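Local atomic coordinates of isatin hydrolase (Ralstonia solanacearum, PDB entry 5NMP), a protein that hydrolyses isatin, opening its five-membered ring to give isatinate, and binds manganese(II). Residues S35-Q40 / A162-I167; A83-I88 / P94-D99; E123-L126 / D130-Q133; G145-F150 / A241-A246. All coordinates share one frame; numbering follows the deposited sequence.

Contact 1 (S35-Q40 / A162-I167)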
loop_
_atom_site.group_PDB
_atom_site.type_symbol
_atom_site.label_atom_id
_atom_site.label_comp_id
_atom_site.label_asym_id
_atom_site.label_seq_id
_atom_site.Cartn_x
_atom_site.Cartn_y
_atom_site.Cartn_z
ATOM N N SER A 35 4.789 -19.172 -5.817
ATOM C CA SER A 35 4.209 -20.373 -5.231
ATOM C C SER A 35 2.861 -20.090 -4.575
ATOM O O SER A 35 2.178 -21.012 -4.125
ATOM C CB SER A 35 5.168 -20.985 -4.210
ATOM O OG SER A 35 5.403 -20.095 -3.135
ATOM N N PHE A 36 2.478 -18.819 -4.519
ATOM C CA PHE A 36 1.200 -18.456 -3.918
ATOM C C PHE A 36 0.037 -18.931 -4.783
ATOM O O PHE A 36 0.065 -18.761 -6.001
ATOM C CB PHE A 36 1.097 -16.948 -3.702
ATOM C CG PHE A 36 -0.053 -16.555 -2.825
ATOM C CD1 PHE A 36 -1.314 -16.349 -3.362
ATOM C CD2 PHE A 36 0.117 -16.429 -1.457
ATOM C CE1 PHE A 36 -2.379 -16.010 -2.555
ATOM C CE2 PHE A 36 -0.944 -16.086 -0.644
ATOM C CZ PHE A 36 -2.194 -15.875 -1.195
ATOM N N PRO A 37 -0.992 -19.522 -4.149
ATOM C CA PRO A 37 -2.153 -20.082 -4.852
ATOM C C PRO A 37 -2.792 -19.110 -5.841
ATOM O O PRO A 37 -3.035 -17.949 -5.510
ATOM C CB PRO A 37 -3.123 -20.411 -3.714
ATOM C CG PRO A 37 -2.252 -20.658 -2.547
ATOM C CD PRO A 37 -1.095 -19.715 -2.690
ATOM N N THR A 38 -3.049 -19.594 -7.050
ATOM C CA THR A 38 -3.667 -18.777 -8.085
ATOM C C THR A 38 -5.088 -19.254 -8.357
ATOM O O THR A 38 -5.325 -20.439 -8.591
ATOM C CB THR A 38 -2.852 -18.808 -9.391
ATOM O OG1 THR A 38 -1.513 -18.370 -9.128
ATOM C CG2 THR A 38 -3.478 -17.895 -10.433
ATOM N N LEU A 39 -6.029 -18.319 -8.315
ATOM C CA LEU A 39 -7.434 -18.624 -8.550
ATOM C C LEU A 39 -7.684 -19.104 -9.976
ATOM O O LEU A 39 -7.226 -18.484 -10.937
ATOM C CB LEU A 39 -8.291 -17.394 -8.259
ATOM C CG LEU A 39 -9.761 -17.495 -8.650
ATOM C CD1 LEU A 39 -10.468 -18.547 -7.811
ATOM C CD2 LEU A 39 -10.430 -16.140 -8.509
ATOM N N GLN A 40 -8.408 -20.210 -10.112
ATOM C CA GLN A 40 -8.782 -20.702 -11.433
ATOM C C GLN A 40 -10.295 -20.839 -11.573
ATOM O O GLN A 40 -10.955 -21.476 -10.750
ATOM C CB GLN A 40 -8.098 -22.039 -11.728
ATOM C CG GLN A 40 -6.596 -21.925 -11.931
ATOM C CD GLN A 40 -5.987 -23.164 -12.563
ATOM O OE1 GLN A 40 -6.662 -24.177 -12.750
ATOM N NE2 GLN A 40 -4.704 -23.087 -12.898
ATOM N N ALA A 162 -3.415 -26.619 -3.170
ATOM C CA ALA A 162 -4.611 -27.437 -3.337
ATOM C C ALA A 162 -5.529 -27.303 -2.123
ATOM O O ALA A 162 -6.748 -27.214 -2.261
ATOM C CB ALA A 162 -4.239 -28.890 -3.565
ATOM N N ALA A 163 -4.933 -27.276 -0.934
ATOM C CA ALA A 163 -5.695 -27.148 0.304
ATOM C C ALA A 163 -6.263 -25.742 0.482
ATOM O O ALA A 163 -7.328 -25.564 1.073
ATOM C CB ALA A 163 -4.824 -27.515 1.495
ATOM N N PHE A 164 -5.544 -24.746 -0.028
ATOM C CA PHE A 164 -5.953 -23.356 0.119
ATOM C C PHE A 164 -7.174 -23.046 -0.741
ATOM O O PHE A 164 -8.106 -22.384 -0.286
ATOM C CB PHE A 164 -4.799 -22.416 -0.239
ATOM C CG PHE A 164 -5.074 -20.971 0.073
ATOM C CD1 PHE A 164 -4.913 -20.483 1.362
ATOM C CD2 PHE A 164 -5.490 -20.099 -0.920
ATOM C CE1 PHE A 164 -5.166 -19.154 1.655
ATOM C CE2 PHE A 164 -5.742 -18.769 -0.635
ATOM C CZ PHE A 164 -5.580 -18.296 0.654
ATOM N N LEU A 165 -7.163 -23.522 -1.982
ATOM C CA LEU A 165 -8.301 -23.344 -2.875
ATOM C C LEU A 165 -9.417 -24.333 -2.527
ATOM O O LEU A 165 -10.598 -24.006 -2.625
ATOM C CB LEU A 165 -7.874 -23.513 -4.337
ATOM C CG LEU A 165 -6.813 -22.549 -4.879
ATOM C CD1 LEU A 165 -6.516 -22.842 -6.339
ATOM C CD2 LEU A 165 -7.237 -21.098 -4.702
ATOM N N ASN A 166 -9.020 -25.536 -2.115
ATOM C CA ASN A 166 -9.935 -26.592 -1.677
ATOM C C ASN A 166 -11.070 -26.857 -2.655
ATOM O O ASN A 166 -12.239 -26.639 -2.343
ATOM C CB ASN A 166 -10.519 -26.262 -0.307
ATOM C CG ASN A 166 -11.104 -27.480 0.378
ATOM O OD1 ASN A 166 -10.615 -28.595 0.200
ATOM N ND2 ASN A 166 -12.159 -27.279 1.157
ATOM N N ILE A 167 -10.713 -27.356 -3.831
ATOM C CA ILE A 167 -11.664 -27.526 -4.916
ATOM C C ILE A 167 -11.990 -28.992 -5.186
ATOM O O ILE A 167 -11.095 -29.834 -5.297
ATOM C CB ILE A 167 -11.129 -26.857 -6.197
ATOM C CG1 ILE A 167 -11.320 -25.341 -6.091
ATOM C CG2 ILE A 167 -11.816 -27.408 -7.439
ATOM C CD1 ILE A 167 -10.853 -24.572 -7.292
#

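Contact 2 (A83-I88 / P94-D99)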
loop_
_atom_site.group_PDB
_atom_site.type_symbol
_atom_site.label_atom_id
_atom_site.label_comp_id
_atom_site.label_asym_id
_atom_site.label_seq_id
_atom_site.Cartn_x
_atom_site.Cartn_y
_atom_site.Cartn_z
ATOM N N ALA A 83 -12.488 -3.406 -5.147
ATOM C CA ALA A 83 -13.223 -2.157 -5.342
ATOM C C ALA A 83 -14.621 -2.450 -5.899
ATOM O O ALA A 83 -14.828 -3.482 -6.533
ATOM C CB ALA A 83 -12.448 -1.222 -6.272
ATOM N N PRO A 84 -15.589 -1.550 -5.658
ATOM C CA PRO A 84 -16.968 -1.796 -6.107
ATOM C C PRO A 84 -17.112 -2.025 -7.616
ATOM O O PRO A 84 -18.033 -2.718 -8.042
ATOM C CB PRO A 84 -17.701 -0.517 -5.688
ATOM C CG PRO A 84 -16.924 -0.016 -4.522
ATOM C CD PRO A 84 -15.488 -0.326 -4.841
ATOM N N ALA A 85 -16.212 -1.457 -8.409
ATOM C CA ALA A 85 -16.270 -1.602 -9.861
ATOM C C ALA A 85 -16.030 -3.045 -10.294
ATOM O O ALA A 85 -16.344 -3.424 -11.422
ATOM C CB ALA A 85 -15.257 -0.681 -10.522
ATOM N N HIS A 86 -15.468 -3.842 -9.389
ATOM C CA HIS A 86 -15.146 -5.237 -9.669
ATOM C C HIS A 86 -16.392 -6.047 -10.016
ATOM O O HIS A 86 -16.317 -7.023 -10.763
ATOM C CB HIS A 86 -14.425 -5.853 -8.468
ATOM C CG HIS A 86 -14.128 -7.313 -8.612
ATOM N ND1 HIS A 86 -13.580 -7.852 -9.756
ATOM C CD2 HIS A 86 -14.287 -8.343 -7.749
ATOM C CE1 HIS A 86 -13.422 -9.155 -9.593
ATOM N NE2 HIS A 86 -13.844 -9.478 -8.384
ATOM N N TRP A 87 -17.537 -5.633 -9.479
ATOM C CA TRP A 87 -18.786 -6.352 -9.709
ATOM C C TRP A 87 -19.797 -5.507 -10.476
ATOM O O TRP A 87 -19.801 -4.280 -10.376
ATOM C CB TRP A 87 -19.391 -6.810 -8.383
ATOM C CG TRP A 87 -20.160 -8.084 -8.508
ATOM C CD1 TRP A 87 -21.513 -8.222 -8.596
ATOM C CD2 TRP A 87 -19.615 -9.406 -8.575
ATOM N NE1 TRP A 87 -21.847 -9.549 -8.704
ATOM C CE2 TRP A 87 -20.699 -10.298 -8.695
ATOM C CE3 TRP A 87 -18.318 -9.923 -8.541
ATOM C CZ2 TRP A 87 -20.524 -11.677 -8.781
ATOM C CZ3 TRP A 87 -18.146 -11.292 -8.627
ATOM C CH2 TRP A 87 -19.242 -12.154 -8.746
ATOM N N ILE A 88 -20.667 -6.180 -11.225
ATOM C CA ILE A 88 -21.599 -5.515 -12.131
ATOM C C ILE A 88 -22.594 -4.600 -11.406
ATOM O O ILE A 88 -23.116 -3.654 -11.995
ATOM C CB ILE A 88 -22.374 -6.561 -12.980
ATOM C CG1 ILE A 88 -23.008 -5.908 -14.210
ATOM C CG2 ILE A 88 -23.405 -7.301 -12.140
ATOM C CD1 ILE A 88 -23.575 -6.902 -15.193
ATOM N N PRO A 94 -19.552 6.663 -8.689
ATOM C CA PRO A 94 -18.526 7.640 -9.085
ATOM C C PRO A 94 -17.096 7.241 -8.701
ATOM O O PRO A 94 -16.243 7.118 -9.581
ATOM C CB PRO A 94 -18.951 8.910 -8.340
ATOM C CG PRO A 94 -20.410 8.757 -8.148
ATOM C CD PRO A 94 -20.631 7.292 -7.909
ATOM N N GLY A 95 -16.834 7.056 -7.412
ATOM C CA GLY A 95 -15.510 6.661 -6.964
ATOM C C GLY A 95 -15.476 5.182 -6.645
ATOM O O GLY A 95 -15.403 4.793 -5.481
ATOM N N ASN A 96 -15.532 4.356 -7.687
ATOM C CA ASN A 96 -15.693 2.918 -7.519
ATOM C C ASN A 96 -14.456 2.109 -7.906
ATOM O O ASN A 96 -14.436 0.890 -7.756
ATOM C CB ASN A 96 -16.891 2.433 -8.336
ATOM C CG ASN A 96 -16.681 2.602 -9.827
ATOM O OD1 ASN A 96 -15.861 3.410 -10.262
ATOM N ND2 ASN A 96 -17.428 1.845 -10.620
ATOM N N SER A 97 -13.432 2.785 -8.415
ATOM C CA SER A 97 -12.183 2.120 -8.776
ATOM C C SER A 97 -11.057 2.572 -7.851
ATOM O O SER A 97 -11.166 3.612 -7.201
ATOM C CB SER A 97 -11.827 2.393 -10.237
ATOM O OG SER A 97 -11.782 3.783 -10.500
ATOM N N VAL A 98 -9.976 1.796 -7.797
ATOM C CA VAL A 98 -8.919 2.029 -6.811
ATOM C C VAL A 98 -8.185 3.357 -7.010
ATOM O O VAL A 98 -7.482 3.824 -6.114
ATOM C CB VAL A 98 -7.878 0.883 -6.813
ATOM C CG1 VAL A 98 -8.461 -0.371 -6.180
ATOM C CG2 VAL A 98 -7.379 0.603 -8.222
ATOM N N ASP A 99 -8.354 3.968 -8.176
ATOM C CA ASP A 99 -7.739 5.260 -8.445
ATOM C C ASP A 99 -8.695 6.426 -8.176
ATOM O O ASP A 99 -8.274 7.582 -8.159
ATOM C CB ASP A 99 -7.239 5.321 -9.890
ATOM C CG ASP A 99 -8.355 5.132 -10.904
ATOM O OD1 ASP A 99 -9.287 4.352 -10.618
ATOM O OD2 ASP A 99 -8.303 5.760 -11.985
#

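Contact 3 (E123-L126 / D130-Q133)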
loop_
_atom_site.group_PDB
_atom_site.type_symbol
_atom_site.label_atom_id
_atom_site.label_comp_id
_atom_site.label_asym_id
_atom_site.label_seq_id
_atom_site.Cartn_x
_atom_site.Cartn_y
_atom_site.Cartn_z
ATOM N N GLU A 123 -15.601 -27.133 6.514
ATOM C CA GLU A 123 -15.001 -26.238 5.538
ATOM C C GLU A 123 -16.056 -25.444 4.764
ATOM O O GLU A 123 -15.730 -24.498 4.046
ATOM C CB GLU A 123 -14.113 -27.036 4.581
ATOM C CG GLU A 123 -12.919 -27.681 5.275
ATOM C CD GLU A 123 -12.235 -28.738 4.430
ATOM O OE1 GLU A 123 -12.934 -29.470 3.694
ATOM O OE2 GLU A 123 -10.993 -28.837 4.505
ATOM N N ASP A 124 -17.321 -25.819 4.926
ATOM C CA ASP A 124 -18.416 -25.116 4.260
ATOM C C ASP A 124 -19.251 -24.315 5.248
ATOM O O ASP A 124 -20.374 -23.910 4.941
ATOM C CB ASP A 124 -19.306 -26.099 3.507
ATOM C CG ASP A 124 -18.658 -26.611 2.243
ATOM O OD1 ASP A 124 -18.579 -27.846 2.068
ATOM O OD2 ASP A 124 -18.231 -25.775 1.420
ATOM N N TRP A 125 -18.689 -24.092 6.433
ATOM C CA TRP A 125 -19.385 -23.403 7.515
ATOM C C TRP A 125 -19.847 -22.008 7.101
ATOM O O TRP A 125 -19.119 -21.269 6.439
ATOM C CB TRP A 125 -18.479 -23.319 8.743
ATOM C CG TRP A 125 -19.165 -22.847 9.986
ATOM C CD1 TRP A 125 -19.858 -23.609 10.879
ATOM C CD2 TRP A 125 -19.208 -21.505 10.483
ATOM N NE1 TRP A 125 -20.336 -22.824 11.899
ATOM C CE2 TRP A 125 -19.951 -21.527 11.679
ATOM C CE3 TRP A 125 -18.692 -20.286 10.030
ATOM C CZ2 TRP A 125 -20.191 -20.379 12.430
ATOM C CZ3 TRP A 125 -18.933 -19.147 10.776
ATOM C CH2 TRP A 125 -19.676 -19.201 11.963
ATOM N N LEU A 126 -21.064 -21.656 7.499
ATOM C CA LEU A 126 -21.657 -20.388 7.105
ATOM C C LEU A 126 -21.826 -19.439 8.284
ATOM O O LEU A 126 -22.407 -19.798 9.309
ATOM C CB LEU A 126 -23.009 -20.626 6.430
ATOM C CG LEU A 126 -22.976 -21.495 5.174
ATOM C CD1 LEU A 126 -24.373 -21.705 4.621
ATOM C CD2 LEU A 126 -22.065 -20.873 4.126
ATOM N N ASP A 130 -27.435 -15.029 13.488
ATOM C CA ASP A 130 -27.472 -15.508 14.864
ATOM C C ASP A 130 -26.083 -15.502 15.489
ATOM O O ASP A 130 -25.909 -15.065 16.626
ATOM C CB ASP A 130 -28.071 -16.914 14.928
ATOM C CG ASP A 130 -29.520 -16.950 14.482
ATOM O OD1 ASP A 130 -29.897 -16.120 13.628
ATOM O OD2 ASP A 130 -30.281 -17.804 14.985
ATOM N N PHE A 131 -25.096 -15.975 14.735
ATOM C CA PHE A 131 -23.721 -16.016 15.217
ATOM C C PHE A 131 -23.173 -14.609 15.428
ATOM O O PHE A 131 -22.457 -14.356 16.397
ATOM C CB PHE A 131 -22.830 -16.790 14.242
ATOM C CG PHE A 131 -21.446 -17.065 14.766
ATOM C CD1 PHE A 131 -20.411 -16.165 14.544
ATOM C CD2 PHE A 131 -21.176 -18.225 15.474
ATOM C CE1 PHE A 131 -19.135 -16.416 15.021
ATOM C CE2 PHE A 131 -19.902 -18.484 15.954
ATOM C CZ PHE A 131 -18.879 -17.578 15.727
ATOM N N LEU A 132 -23.509 -13.698 14.521
ATOM C CA LEU A 132 -23.063 -12.314 14.636
ATOM C C LEU A 132 -23.685 -11.621 15.851
ATOM O O LEU A 132 -23.006 -10.884 16.568
ATOM C CB LEU A 132 -23.386 -11.539 13.359
ATOM C CG LEU A 132 -22.537 -11.879 12.130
ATOM C CD1 LEU A 132 -23.092 -11.206 10.886
ATOM C CD2 LEU A 132 -21.074 -11.490 12.346
ATOM N N GLN A 133 -24.972 -11.864 16.085
ATOM C CA GLN A 133 -25.672 -11.249 17.212
ATOM C C GLN A 133 -25.190 -11.793 18.556
ATOM O O GLN A 133 -25.242 -11.095 19.569
ATOM C CB GLN A 133 -27.183 -11.451 17.077
ATOM C CG GLN A 133 -27.824 -10.593 16.000
ATOM C CD GLN A 133 -29.318 -10.831 15.872
ATOM O OE1 GLN A 133 -29.810 -11.931 16.132
ATOM N NE2 GLN A 133 -30.049 -9.796 15.474
#

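Contact 4 (G145-F150 / A241-A246)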
loop_
_atom_site.group_PDB
_atom_site.type_symbol
_atom_site.label_atom_id
_atom_site.label_comp_id
_atom_site.label_asym_id
_atom_site.label_seq_id
_atom_site.Cartn_x
_atom_site.Cartn_y
_atom_site.Cartn_z
ATOM N N GLY A 145 -19.065 1.879 9.790
ATOM C CA GLY A 145 -17.869 2.348 9.114
ATOM C C GLY A 145 -16.643 1.513 9.429
ATOM O O GLY A 145 -15.514 1.930 9.170
ATOM N N ALA A 146 -16.861 0.325 9.983
ATOM C CA ALA A 146 -15.763 -0.550 10.370
ATOM C C ALA A 146 -15.648 -1.760 9.454
ATOM O O ALA A 146 -16.648 -2.240 8.920
ATOM C CB ALA A 146 -15.936 -1.005 11.812
ATOM N N TRP A 147 -14.423 -2.246 9.270
ATOM C CA TRP A 147 -14.209 -3.530 8.611
ATOM C C TRP A 147 -14.758 -4.659 9.471
ATOM O O TRP A 147 -14.675 -4.616 10.699
ATOM C CB TRP A 147 -12.723 -3.793 8.349
ATOM C CG TRP A 147 -12.117 -3.022 7.225
ATOM C CD1 TRP A 147 -11.345 -1.903 7.325
ATOM C CD2 TRP A 147 -12.204 -3.326 5.827
ATOM N NE1 TRP A 147 -10.954 -1.484 6.077
ATOM C CE2 TRP A 147 -11.470 -2.341 5.140
ATOM C CE3 TRP A 147 -12.837 -4.333 5.091
ATOM C CZ2 TRP A 147 -11.352 -2.329 3.752
ATOM C CZ3 TRP A 147 -12.718 -4.320 3.713
ATOM C CH2 TRP A 147 -11.982 -3.325 3.058
ATOM N N VAL A 148 -15.313 -5.672 8.822
ATOM C CA VAL A 148 -15.630 -6.915 9.503
ATOM C C VAL A 148 -14.650 -7.982 9.032
ATOM O O VAL A 148 -14.755 -8.484 7.913
ATOM C CB VAL A 148 -17.075 -7.367 9.239
ATOM C CG1 VAL A 148 -17.346 -8.704 9.916
ATOM C CG2 VAL A 148 -18.048 -6.316 9.731
ATOM N N LEU A 149 -13.682 -8.310 9.882
ATOM C CA LEU A 149 -12.660 -9.290 9.527
ATOM C C LEU A 149 -13.058 -10.690 9.993
ATOM O O LEU A 149 -13.170 -10.958 11.191
ATOM C CB LEU A 149 -11.303 -8.886 10.111
ATOM C CG LEU A 149 -10.804 -7.506 9.665
ATOM C CD1 LEU A 149 -9.400 -7.230 10.175
ATOM C CD2 LEU A 149 -10.863 -7.364 8.149
ATOM N N PHE A 150 -13.276 -11.572 9.023
ATOM C CA PHE A 150 -13.717 -12.941 9.266
ATOM C C PHE A 150 -12.522 -13.865 9.500
ATOM O O PHE A 150 -11.910 -14.345 8.546
ATOM C CB PHE A 150 -14.551 -13.424 8.073
ATOM C CG PHE A 150 -15.260 -14.732 8.297
ATOM C CD1 PHE A 150 -15.536 -15.186 9.577
ATOM C CD2 PHE A 150 -15.653 -15.507 7.215
ATOM C CE1 PHE A 150 -16.193 -16.392 9.773
ATOM C CE2 PHE A 150 -16.308 -16.713 7.403
ATOM C CZ PHE A 150 -16.579 -17.157 8.685
ATOM N N ALA A 241 -8.864 -2.374 16.859
ATOM C CA ALA A 241 -7.789 -2.330 15.876
ATOM C C ALA A 241 -8.109 -1.334 14.768
ATOM O O ALA A 241 -9.274 -1.077 14.465
ATOM C CB ALA A 241 -7.542 -3.708 15.294
ATOM N N PHE A 242 -7.064 -0.777 14.169
ATOM C CA PHE A 242 -7.218 0.211 13.108
ATOM C C PHE A 242 -6.482 -0.259 11.856
ATOM O O PHE A 242 -5.301 -0.602 11.917
ATOM C CB PHE A 242 -6.696 1.573 13.569
ATOM C CG PHE A 242 -7.176 2.720 12.732
ATOM C CD1 PHE A 242 -8.391 3.325 13.001
ATOM C CD2 PHE A 242 -6.414 3.192 11.675
ATOM C CE1 PHE A 242 -8.839 4.375 12.232
ATOM C CE2 PHE A 242 -6.857 4.244 10.899
ATOM C CZ PHE A 242 -8.071 4.837 11.179
ATOM N N ILE A 243 -7.174 -0.280 10.723
ATOM C CA ILE A 243 -6.607 -0.881 9.522
ATOM C C ILE A 243 -6.086 0.133 8.508
ATOM O O ILE A 243 -6.782 1.080 8.139
ATOM C CB ILE A 243 -7.634 -1.780 8.818
ATOM C CG1 ILE A 243 -8.171 -2.832 9.790
ATOM C CG2 ILE A 243 -7.016 -2.442 7.594
ATOM C CD1 ILE A 243 -7.102 -3.694 10.415
ATOM N N LEU A 244 -4.851 -0.076 8.064
ATOM C CA LEU A 244 -4.297 0.674 6.947
ATOM C C LEU A 244 -4.356 -0.194 5.695
ATOM O O LEU A 244 -3.603 -1.158 5.564
ATOM C CB LEU A 244 -2.856 1.109 7.232
ATOM C CG LEU A 244 -2.579 1.775 8.583
ATOM C CD1 LEU A 244 -1.108 2.138 8.712
ATOM C CD2 LEU A 244 -3.455 3.003 8.788
ATOM N N ALA A 245 -5.264 0.135 4.781
ATOM C CA ALA A 245 -5.428 -0.652 3.564
ATOM C C ALA A 245 -5.581 0.242 2.342
ATOM O O ALA A 245 -6.695 0.521 1.900
ATOM C CB ALA A 245 -6.624 -1.585 3.691
ATOM N N ALA A 246 -4.454 0.683 1.796
ATOM C CA ALA A 246 -4.455 1.545 0.621
ATOM C C ALA A 246 -3.979 0.789 -0.619
ATOM O O ALA A 246 -2.843 0.312 -0.667
ATOM C CB ALA A 246 -3.588 2.768 0.865
HETATM O O HOH W 1 -8.946 0.417 6.021
#

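Contact 1 (S35-Q40 / A162-I167)
Pro37 and Phe164 join the long loop between strands 24-27 and 52-60 to the last turn of helix 161-165, a loop-on-helix contact on the periphery of the metal-binding region. The proline offers one edge of its ring: both CB and CG sit near Phe164 CD2, CG at 3.7 Å from it. The two side chains cross at about a right angle, and Pro37 CG comes obliquely to the phenyl ring. With CG of Phe164 anti to its backbone N (chi1 -172°), the ring leaves the helix in the direction of the loop. There it also nears Phe36, the two ring centroids lying 5.9 Å apart with planes inclined at 63°, too oblique to count as a stack or a T-shaped pair. One residue on, Leu165 splits its contact between its methyls: CD1 is 3.5 Å from the backbone Thr38 O, while CD2 reaches Pro37 CB at 4.3 Å. The interface is van der Waals packing, apolar except where Leu165 CD1 lies against Thr38 O. On the helix side Trp154 meets the Phe164 ring and hydrogen-bonds Phe164 O through its NE1. On the loop side, Leu39 packs on Trp68 of the second subunit. The Phe164 side chain stands about 9 Å from that of the manganese ligand His80 and about 11 Å from the ion itself, so this is loop-on-helix packing in the surroundings of the manganese site.

Contact 2 (A83-I88 / P94-D99)
Asn96 folds its backbone carbonyl over the turn Ala83-Ala85, and this oxygen is the centre of the tight part of the contact. It accepts the one hydrogen bond between the segments, from Ala85 N at 3.0 Å to Asn96 O, with an N-H...O angle of 151° and the donor tilted 31° from the carbonyl plane. Pro84 N, though close to the same oxygen, has no hydrogen to share, and it is Ala85 N that makes the bond. Carbon atoms close in around the same oxygen: Ala83 CB and Pro84 CD each lie 3.3 Å from Asn96 O. The Asn96 side chain turns back over Ala85, its CG 3.6 Å from Ala85 CB, while ND2 is held by a hydrogen bond to Gly90 O. Packing is looser toward Val98, whose CG1 reaches Ala83 CB only at 4.1 Å, and beyond the contact Pro94 is exposed to solvent and Gly95 partly so. At the far end Ser97 OG donates to Asp99 OD1 at 2.6 Å, and Asp99 OD2 receives Gly252 N. The second subunit adds bonds from Tyr59 OH to Ala85 O and from Arg259 NH1 to Val98 O. Directly after the manganese ligands His80 and Asp82, the 3-10 turn 84-86 completes the HxGTHxDxPxH sequence motif, the metal-binding signature of the cyclase family.

Contact 3 (E123-L126 / D130-Q133)
Trp125 drives the six-membered end of its indole into the face of Phe131, forming a T-shaped (edge-to-face) aromatic pair in a short loop-strand-helix connection. The tryptophan stands in the loop just ahead of strand 126-127, and the phenylalanine lies in the first turn of helix 129-139, so the pair closes a tight local turn of the chain. The centroids of the two six-membered rings are 5.1 Å apart and the planes meet at 80°. Geometry gives the partners distinct roles: Trp125 contributes the CZ2-CH2 rim, near its own plane, and Phe131 contributes the flat surface that receives it, as in a CH-pi contact. Both residues place CG anti to the backbone N (chi1 -170° in Trp125, -171° in Phe131), and the two extended side chains reach across to each other. Trp125 CZ2 lies toward one side of the phenyl ring, 3.9 Å from Phe131 CD2. Around the pair, Gln118 of helix 116-119 touches both aromatic side chains. Backbone hydrogen bonding links Trp125 with Gly176, and Phe131 N bonds Thr128 OG1. Both residues remain partly exposed, and the pair is packing at the surface of the subunit, away from the manganese site. The centring is nearly exact: Trp125 CH2 stands 3.8 Å above the Phe131 plane, 3.9 Å from Phe131 CG at one end of the ring and 4.2 Å from Phe131 CZ at the other.

Contact 4 (G145-F150 / A241-A246)
Crossing at about a right angle, the side chains of Trp147 and Ile243 meet in the buried layer on one face of the mixed sheet, although their strands are not neighbours. Their CA atoms are 8.1 Å apart, and strand 107-114 runs between them. The indole uses the pyrrole part of its ring system: Trp147 CD1 lies 4.0 Å from Ile243 CB and 4.1 Å from Ile243 CG1, an approach neither squarely over the face nor at the edge. Trp147 places CG beside its backbone N and anti to the carbonyl carbon (chi1 -75°), which lays the ring toward the isoleucine. Ile243 sets CG1 the same way (chi1 -55°), and its CD1 turns to another partner, Leu149 CD1, at 4.2 Å. One isoleucine therefore packs against two residues of strand 147-151. The polar edge of the indole is met differently. A water lies in the ring plane, accepting from Trp147 NE1 at 2.8 Å, so the buried N-H is satisfied; the same water sits 3.1 Å from Ile243 O and can bridge to it. The Trp147 side chain is about 8 Å from that of the manganese ligand Asp82. Ala110 of the intervening strand 107-114 touches both Trp147 and Ile243; His192 forms an edge-to-face pair with the indole, Tyr225 and Leu227 of strand 225-228 pack against it from farther along the sheet, and Ala262 of strand 261-264 lies against Ile243 on the other flank.

How the contacts relate
From the N terminus, the first segment, 35-40, meets its partner only 122 residues later, at 162-167, and the loop that contact 1 spans holds both contact 2 and contact 3. Contact 2 closes a short turn after the metal-binding strand 80-82, and contact 3 an even shorter one leading into helix 129-139. Strand 147-151 then opens contact 4, which closes at 241-246 after contact 1 has ended, so these two cross. Contact 3 touches contact 1 through Glu123 and Asn166 and contact 4 through Trp125 and Phe150. Contact 1 joins a loop to helix 161-165, contact 2 two parts of one loop, contact 3 a loop to helix 129-139, and contact 4 two sheet strands; contacts 1, 2 and 4 all reach the second subunit.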